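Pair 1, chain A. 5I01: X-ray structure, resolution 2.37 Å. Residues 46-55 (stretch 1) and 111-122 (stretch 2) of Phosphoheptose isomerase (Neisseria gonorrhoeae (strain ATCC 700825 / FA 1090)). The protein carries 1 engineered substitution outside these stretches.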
# COMPACT_ATOMS: atom_id res chain seq x y z
N ASP A 46 19.58 18.60 -6.03
CA ASP A 46 19.37 17.64 -4.93
C ASP A 46 17.96 17.60 -4.31
O ASP A 46 17.78 17.12 -3.20
CB ASP A 46 20.47 17.83 -3.86
CG ASP A 46 21.72 17.04 -4.16
OD1 ASP A 46 21.64 15.79 -4.12
OD2 ASP A 46 22.79 17.64 -4.44
N GLY A 47 16.96 18.06 -5.06
CA GLY A 47 15.58 18.10 -4.59
C GLY A 47 14.87 16.77 -4.84
O GLY A 47 15.45 15.83 -5.41
N LYS A 48 13.61 16.71 -4.40
CA LYS A 48 12.75 15.54 -4.63
C LYS A 48 11.36 15.94 -5.12
O LYS A 48 10.94 17.08 -4.96
CB LYS A 48 12.68 14.66 -3.38
CG LYS A 48 12.11 15.30 -2.13
CD LYS A 48 12.36 14.39 -0.92
CE LYS A 48 11.87 14.99 0.38
NZ LYS A 48 12.46 16.33 0.66
N ILE A 49 10.67 14.98 -5.75
CA ILE A 49 9.31 15.16 -6.23
C ILE A 49 8.34 14.34 -5.38
O ILE A 49 8.51 13.14 -5.23
CB ILE A 49 9.15 14.75 -7.72
CG1 ILE A 49 10.17 15.49 -8.60
CG2 ILE A 49 7.74 15.03 -8.21
CD1 ILE A 49 11.34 14.64 -9.02
N LEU A 50 7.32 15.01 -4.83
CA LEU A 50 6.21 14.35 -4.15
C LEU A 50 5.02 14.29 -5.11
O LEU A 50 4.75 15.27 -5.80
CB LEU A 50 5.83 15.13 -2.90
CG LEU A 50 6.98 15.49 -1.96
CD1 LEU A 50 6.42 16.18 -0.72
CD2 LEU A 50 7.79 14.27 -1.58
N ALA A 51 4.32 13.16 -5.15
CA ALA A 51 3.13 12.99 -6.00
C ALA A 51 1.94 12.61 -5.14
O ALA A 51 2.09 11.87 -4.17
CB ALA A 51 3.37 11.94 -7.06
N CYS A 52 0.76 13.13 -5.48
CA CYS A 52 -0.47 12.72 -4.82
C CYS A 52 -1.72 12.83 -5.72
O CYS A 52 -1.72 13.55 -6.73
CB CYS A 52 -0.68 13.54 -3.55
SG CYS A 52 -1.21 15.24 -3.84
N GLY A 53 -2.77 12.12 -5.32
CA GLY A 53 -4.02 12.06 -6.07
C GLY A 53 -4.95 11.03 -5.48
O GLY A 53 -4.53 10.26 -4.61
N ASN A 54 -6.22 11.02 -5.93
CA ASN A 54 -7.25 10.07 -5.45
C ASN A 54 -7.69 9.06 -6.51
O ASN A 54 -7.71 9.37 -7.70
CB ASN A 54 -8.50 10.82 -4.97
CG ASN A 54 -8.22 11.71 -3.76
OD1 ASN A 54 -7.76 11.23 -2.73
ND2 ASN A 54 -8.50 12.99 -3.90
N GLY A 55 -8.07 7.86 -6.08
CA GLY A 55 -8.66 6.85 -6.98
C GLY A 55 -7.69 6.36 -8.03
O GLY A 55 -6.59 5.90 -7.71
N LEU A 111 7.66 15.84 4.75
CA LEU A 111 8.74 15.52 3.81
C LEU A 111 9.28 16.70 2.99
O LEU A 111 10.46 16.71 2.66
CB LEU A 111 8.29 14.42 2.84
CG LEU A 111 7.79 13.12 3.49
CD1 LEU A 111 7.44 12.11 2.41
CD2 LEU A 111 8.82 12.53 4.44
N GLY A 112 8.43 17.66 2.66
CA GLY A 112 8.78 18.72 1.71
C GLY A 112 9.84 19.68 2.20
O GLY A 112 9.97 19.92 3.40
N ARG A 113 10.64 20.18 1.27
CA ARG A 113 11.60 21.24 1.56
C ARG A 113 11.52 22.26 0.43
O ARG A 113 10.86 22.02 -0.58
CB ARG A 113 13.02 20.70 1.69
CG ARG A 113 13.22 19.61 2.74
CD ARG A 113 13.27 20.15 4.16
NE ARG A 113 13.68 19.11 5.12
CZ ARG A 113 12.87 18.32 5.85
NH1 ARG A 113 11.54 18.41 5.79
NH2 ARG A 113 13.41 17.41 6.66
N ALA A 114 12.19 23.39 0.60
CA ALA A 114 12.25 24.43 -0.43
C ALA A 114 12.93 23.89 -1.67
O ALA A 114 13.95 23.18 -1.56
CB ALA A 114 13.00 25.65 0.09
N GLY A 115 12.36 24.19 -2.84
CA GLY A 115 12.88 23.70 -4.12
C GLY A 115 12.32 22.36 -4.62
O GLY A 115 12.49 22.05 -5.80
N ASP A 116 11.67 21.57 -3.74
CA ASP A 116 11.04 20.30 -4.13
C ASP A 116 9.83 20.55 -5.02
O ASP A 116 9.43 21.70 -5.24
CB ASP A 116 10.58 19.49 -2.90
CG ASP A 116 11.72 18.90 -2.10
OD1 ASP A 116 12.84 18.75 -2.64
OD2 ASP A 116 11.49 18.58 -0.91
N VAL A 117 9.25 19.48 -5.55
CA VAL A 117 8.15 19.59 -6.49
C VAL A 117 7.00 18.68 -6.05
O VAL A 117 7.21 17.51 -5.77
CB VAL A 117 8.61 19.27 -7.92
CG1 VAL A 117 7.44 19.06 -8.86
CG2 VAL A 117 9.50 20.40 -8.42
N LEU A 118 5.80 19.26 -5.98
CA LEU A 118 4.58 18.52 -5.77
C LEU A 118 3.89 18.35 -7.11
O LEU A 118 3.62 19.34 -7.81
CB LEU A 118 3.65 19.26 -4.82
CG LEU A 118 2.26 18.65 -4.55
CD1 LEU A 118 2.39 17.27 -3.94
CD2 LEU A 118 1.42 19.54 -3.65
N VAL A 119 3.60 17.10 -7.45
CA VAL A 119 2.76 16.77 -8.59
C VAL A 119 1.42 16.38 -8.03
O VAL A 119 1.27 15.29 -7.50
CB VAL A 119 3.35 15.62 -9.42
CG1 VAL A 119 2.40 15.22 -10.55
CG2 VAL A 119 4.72 16.02 -9.97
N GLY A 120 0.43 17.27 -8.16
CA GLY A 120 -0.92 17.00 -7.66
C GLY A 120 -1.78 16.54 -8.81
O GLY A 120 -1.86 17.23 -9.82
N ILE A 121 -2.43 15.39 -8.66
CA ILE A 121 -3.23 14.81 -9.74
C ILE A 121 -4.69 14.80 -9.31
O ILE A 121 -5.02 14.34 -8.22
CB ILE A 121 -2.76 13.39 -10.12
CG1 ILE A 121 -1.25 13.36 -10.35
CG2 ILE A 121 -3.47 12.92 -11.40
CD1 ILE A 121 -0.65 11.98 -10.45
N SER A 122 -5.55 15.32 -10.20
CA SER A 122 -6.97 15.52 -9.91
C SER A 122 -7.77 15.68 -11.21
O SER A 122 -7.62 16.69 -11.92
CB SER A 122 -7.13 16.77 -9.05
OG SER A 122 -8.49 17.08 -8.82
O HOH W 1 14.98 17.06 -1.32
O HOH W 2 -7.53 13.12 -7.28

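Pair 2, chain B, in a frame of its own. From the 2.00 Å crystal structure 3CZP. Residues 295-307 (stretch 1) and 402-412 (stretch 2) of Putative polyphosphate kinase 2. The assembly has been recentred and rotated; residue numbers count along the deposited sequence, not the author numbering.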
# COMPACT_ATOMS: atom_id res chain seq x y z
N ARG B 295 -14.61 7.66 -24.78
CA ARG B 295 -15.44 8.15 -23.67
C ARG B 295 -15.14 7.43 -22.37
O ARG B 295 -15.42 7.93 -21.29
CB ARG B 295 -16.92 8.06 -24.03
CG ARG B 295 -17.26 9.06 -25.16
CD ARG B 295 -18.65 8.95 -25.64
NE ARG B 295 -18.87 7.71 -26.40
CZ ARG B 295 -20.02 7.38 -26.96
NH1 ARG B 295 -21.08 8.19 -26.83
NH2 ARG B 295 -20.12 6.25 -27.63
N PHE B 296 -14.54 6.24 -22.48
CA PHE B 296 -14.16 5.51 -21.30
C PHE B 296 -13.08 6.18 -20.46
O PHE B 296 -12.95 5.89 -19.29
CB PHE B 296 -13.72 4.10 -21.68
CG PHE B 296 -13.74 3.15 -20.52
CD1 PHE B 296 -14.94 2.83 -19.89
CD2 PHE B 296 -12.59 2.55 -20.07
CE1 PHE B 296 -14.96 1.95 -18.81
CE2 PHE B 296 -12.64 1.71 -18.98
CZ PHE B 296 -13.84 1.42 -18.38
N ARG B 297 -12.29 7.08 -21.06
CA ARG B 297 -11.26 7.86 -20.32
C ARG B 297 -11.79 8.67 -19.18
O ARG B 297 -11.06 8.99 -18.26
CB ARG B 297 -10.58 8.87 -21.26
CG ARG B 297 -9.75 8.22 -22.30
CD ARG B 297 -9.13 9.20 -23.25
NE ARG B 297 -8.20 8.45 -24.08
CZ ARG B 297 -6.99 8.06 -23.69
NH1 ARG B 297 -6.23 7.36 -24.52
NH2 ARG B 297 -6.53 8.39 -22.48
N GLN B 298 -13.04 9.07 -19.29
CA GLN B 298 -13.74 9.82 -18.28
C GLN B 298 -14.29 8.93 -17.18
O GLN B 298 -14.86 9.43 -16.22
CB GLN B 298 -14.88 10.56 -18.98
CG GLN B 298 -16.03 11.02 -18.12
CD GLN B 298 -17.00 11.91 -18.89
OE1 GLN B 298 -16.91 12.01 -20.13
NE2 GLN B 298 -17.96 12.52 -18.17
N HIS B 299 -14.06 7.63 -17.29
CA HIS B 299 -14.73 6.66 -16.46
C HIS B 299 -13.81 5.55 -15.97
O HIS B 299 -12.66 5.42 -16.37
CB HIS B 299 -15.88 6.00 -17.27
CG HIS B 299 -17.00 6.94 -17.62
ND1 HIS B 299 -17.89 7.42 -16.67
CD2 HIS B 299 -17.36 7.49 -18.79
CE1 HIS B 299 -18.76 8.23 -17.27
NE2 HIS B 299 -18.45 8.29 -18.55
N SER B 300 -14.36 4.72 -15.10
CA SER B 300 -13.79 3.41 -14.88
C SER B 300 -14.95 2.46 -14.59
O SER B 300 -16.09 2.88 -14.54
CB SER B 300 -12.70 3.46 -13.79
OG SER B 300 -13.28 3.92 -12.61
N LEU B 301 -14.64 1.17 -14.43
CA LEU B 301 -15.68 0.17 -14.25
C LEU B 301 -15.37 -0.64 -13.02
O LEU B 301 -14.23 -1.00 -12.78
CB LEU B 301 -15.75 -0.72 -15.51
CG LEU B 301 -16.85 -1.77 -15.73
CD1 LEU B 301 -18.18 -1.10 -15.76
CD2 LEU B 301 -16.60 -2.48 -17.10
N VAL B 302 -16.41 -0.87 -12.22
CA VAL B 302 -16.39 -1.88 -11.12
C VAL B 302 -17.51 -2.86 -11.34
O VAL B 302 -18.68 -2.47 -11.40
CB VAL B 302 -16.51 -1.19 -9.73
CG1 VAL B 302 -16.67 -2.22 -8.61
CG2 VAL B 302 -15.26 -0.34 -9.49
N ALA B 303 -17.13 -4.15 -11.46
CA ALA B 303 -18.07 -5.30 -11.50
C ALA B 303 -17.94 -6.13 -10.26
O ALA B 303 -16.88 -6.68 -9.96
CB ALA B 303 -17.88 -6.16 -12.75
N VAL B 304 -19.02 -6.20 -9.50
CA VAL B 304 -19.08 -6.99 -8.30
C VAL B 304 -19.81 -8.31 -8.55
O VAL B 304 -20.90 -8.32 -9.14
CB VAL B 304 -19.88 -6.24 -7.21
CG1 VAL B 304 -20.33 -7.24 -6.15
CG2 VAL B 304 -19.06 -5.02 -6.63
N PHE B 305 -19.23 -9.42 -8.12
CA PHE B 305 -19.89 -10.74 -8.24
C PHE B 305 -20.12 -11.43 -6.92
O PHE B 305 -19.18 -11.67 -6.16
CB PHE B 305 -19.05 -11.69 -9.12
CG PHE B 305 -19.05 -11.35 -10.57
CD1 PHE B 305 -19.92 -11.99 -11.46
CD2 PHE B 305 -18.18 -10.38 -11.06
CE1 PHE B 305 -19.90 -11.67 -12.80
CE2 PHE B 305 -18.19 -10.01 -12.42
CZ PHE B 305 -19.01 -10.65 -13.29
N GLU B 306 -21.38 -11.74 -6.65
CA GLU B 306 -21.79 -12.55 -5.55
C GLU B 306 -22.72 -13.65 -6.08
O GLU B 306 -23.23 -13.57 -7.22
CB GLU B 306 -22.52 -11.72 -4.49
CG GLU B 306 -21.79 -10.49 -3.89
CD GLU B 306 -20.65 -10.79 -2.89
OE1 GLU B 306 -20.50 -11.94 -2.47
OE2 GLU B 306 -19.88 -9.83 -2.54
N GLY B 307 -22.90 -14.71 -5.28
CA GLY B 307 -23.95 -15.70 -5.56
C GLY B 307 -23.77 -16.90 -4.70
O GLY B 307 -22.79 -17.03 -3.97
N TYR B 402 -17.74 10.19 -8.94
CA TYR B 402 -16.47 10.41 -9.60
C TYR B 402 -16.51 9.89 -11.05
O TYR B 402 -15.64 10.17 -11.82
CB TYR B 402 -15.34 9.76 -8.76
CG TYR B 402 -13.97 10.11 -9.28
CD1 TYR B 402 -13.44 11.37 -9.10
CD2 TYR B 402 -13.24 9.20 -9.99
CE1 TYR B 402 -12.23 11.67 -9.58
CE2 TYR B 402 -12.04 9.52 -10.51
CZ TYR B 402 -11.52 10.75 -10.28
OH TYR B 402 -10.27 11.08 -10.83
N GLY B 403 -17.57 9.16 -11.44
CA GLY B 403 -17.72 8.65 -12.84
C GLY B 403 -17.41 7.15 -12.96
O GLY B 403 -17.30 6.61 -14.05
N ILE B 404 -17.27 6.46 -11.83
CA ILE B 404 -17.09 5.02 -11.84
C ILE B 404 -18.42 4.37 -12.10
O ILE B 404 -19.42 4.70 -11.48
CB ILE B 404 -16.45 4.48 -10.52
CG1 ILE B 404 -15.15 5.27 -10.22
CG2 ILE B 404 -16.26 2.98 -10.61
CD1 ILE B 404 -14.24 4.68 -9.13
N ILE B 405 -18.41 3.46 -13.07
CA ILE B 405 -19.55 2.64 -13.44
C ILE B 405 -19.61 1.41 -12.57
O ILE B 405 -18.76 0.57 -12.65
CB ILE B 405 -19.46 2.25 -14.92
CG1 ILE B 405 -19.32 3.52 -15.80
CG2 ILE B 405 -20.69 1.41 -15.39
CD1 ILE B 405 -18.98 3.20 -17.22
N VAL B 406 -20.64 1.29 -11.77
CA VAL B 406 -20.75 0.20 -10.82
C VAL B 406 -21.87 -0.81 -11.24
O VAL B 406 -23.07 -0.45 -11.35
CB VAL B 406 -21.01 0.78 -9.44
CG1 VAL B 406 -21.23 -0.32 -8.43
CG2 VAL B 406 -19.87 1.76 -9.05
N VAL B 407 -21.45 -2.05 -11.48
CA VAL B 407 -22.37 -3.12 -11.85
C VAL B 407 -22.28 -4.22 -10.78
O VAL B 407 -21.19 -4.55 -10.35
CB VAL B 407 -22.04 -3.60 -13.28
CG1 VAL B 407 -23.07 -4.59 -13.73
CG2 VAL B 407 -22.09 -2.36 -14.28
N LYS B 408 -23.42 -4.76 -10.32
CA LYS B 408 -23.47 -5.73 -9.22
C LYS B 408 -24.33 -6.95 -9.58
O LYS B 408 -25.49 -6.82 -9.93
CB LYS B 408 -24.09 -5.05 -7.98
CG LYS B 408 -23.27 -3.93 -7.36
CD LYS B 408 -23.91 -3.43 -6.07
CE LYS B 408 -25.18 -2.62 -6.28
NZ LYS B 408 -25.69 -1.88 -5.02
N PHE B 409 -23.75 -8.15 -9.47
CA PHE B 409 -24.42 -9.38 -9.87
C PHE B 409 -24.64 -10.32 -8.68
O PHE B 409 -23.71 -10.62 -7.94
CB PHE B 409 -23.58 -10.12 -10.95
CG PHE B 409 -23.39 -9.34 -12.26
CD1 PHE B 409 -24.44 -9.17 -13.16
CD2 PHE B 409 -22.18 -8.76 -12.56
CE1 PHE B 409 -24.28 -8.47 -14.30
CE2 PHE B 409 -22.01 -8.07 -13.74
CZ PHE B 409 -23.06 -7.92 -14.60
N TRP B 410 -25.86 -10.81 -8.53
CA TRP B 410 -26.15 -11.91 -7.67
C TRP B 410 -26.51 -13.05 -8.57
O TRP B 410 -27.55 -13.01 -9.21
CB TRP B 410 -27.31 -11.64 -6.70
CG TRP B 410 -27.63 -12.86 -5.95
CD1 TRP B 410 -28.63 -13.79 -6.23
CD2 TRP B 410 -26.87 -13.41 -4.86
NE1 TRP B 410 -28.54 -14.86 -5.33
CE2 TRP B 410 -27.48 -14.65 -4.49
CE3 TRP B 410 -25.74 -12.98 -4.16
CZ2 TRP B 410 -27.00 -15.44 -3.45
CZ3 TRP B 410 -25.26 -13.79 -3.11
CH2 TRP B 410 -25.87 -14.99 -2.78
N LEU B 411 -25.64 -14.05 -8.64
CA LEU B 411 -25.92 -15.23 -9.45
C LEU B 411 -26.73 -16.21 -8.61
O LEU B 411 -26.25 -16.76 -7.61
CB LEU B 411 -24.64 -15.89 -9.99
CG LEU B 411 -24.15 -15.36 -11.35
CD1 LEU B 411 -23.88 -13.88 -11.35
CD2 LEU B 411 -22.87 -16.17 -11.76
N ALA B 412 -27.95 -16.45 -9.06
CA ALA B 412 -28.91 -17.26 -8.32
C ALA B 412 -29.03 -18.65 -8.96
O ALA B 412 -29.21 -18.77 -10.17
CB ALA B 412 -30.26 -16.55 -8.25

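Where do the two pairs differ most sharply? They part at the entry to the strands, where pair 1 relies on charge and pair 2 on a histidine and apolar contact. In pair 1, D116(A) serves both the backbone and the side chain of K48(A): the backbone N of K48(A) donates to OD1 of D116(A) at 2.8 Å, and NZ of K48(A) forms a salt bridge with OD2 of D116(A) at 2.9 Å. The same NZ of K48(A) also donates to the backbone O of L111(A) at 2.9 Å, so the lysine ties the strand entry to the end of the preceding helix as well. A water adds a further link, accepting from NZ of K48(A) and donating to OD1 of D116(A). In pair 2 the matching residues are S300(B) and I404(B), and neither carries a charge. The polar tie moves to the residue before, H299(B), which matches G47(A): its ND1 donates to the backbone O of G403(B) at 2.8 Å.

What backbone geometry do they share? Each pair is two neighbouring parallel strands, with axes at 16° in pair 1 and 23° in pair 2, and the central residues superpose to 0.6 Å. The hydrogen-bond ladder runs through equivalent positions. L50(A) N donates to V117(A) O at 2.7 Å and V119(A) N to L50(A) O at 2.7 Å; correspondingly, V302(B) N donates to I405(B) O at 2.8 Å and V407(B) N to V302(B) O at 2.8 Å. One residue thus bonds to two partners that flank its bridge mate, the usual pattern of parallel strands. The ladders part further along: E306(B) N donates to F409(B) O at 2.9 Å, whereas N of the matching N54(A) stands 4.2 Å from I121(A) O and a water bridges the two.

How do different side chains fill the same faces? A51(A) and A303(B) coincide almost exactly, and each faces a valine, V119(A) or V407(B). One step earlier on that face, I49(A) matches L301(B). CG2 of I49(A) lies 3.6 Å from CG2 of V119(A), whereas CD1 of L301(B) makes its closer apolar contact with CG2 of I405(B), also at 3.6 Å. On the other face, CB of L50(A) meets CD1 of L118(A) at 4.2 Å, while at the matching position CG2 of V302(B) reaches back to CG2 of I404(B) at 3.6 Å. There, I404(B), at the position matching D116(A), supplies apolar packing.

What happens towards the far end? G53(A) matches F305(B), and I121(A) matches F409(B). The glycine brings its CA within 3.3 Å of I121(A) O, where an ideal CB would clash with that oxygen. Pair 2 instead brings two rings together obliquely, with CE1 of F305(B) 3.7 Å from CD2 of F409(B) and the planes at 31°. Its own close-fitting glycine comes two residues later: CA of G307(B) sits over the face of the W410(B) six-membered ring, 3.3 Å from its centroid.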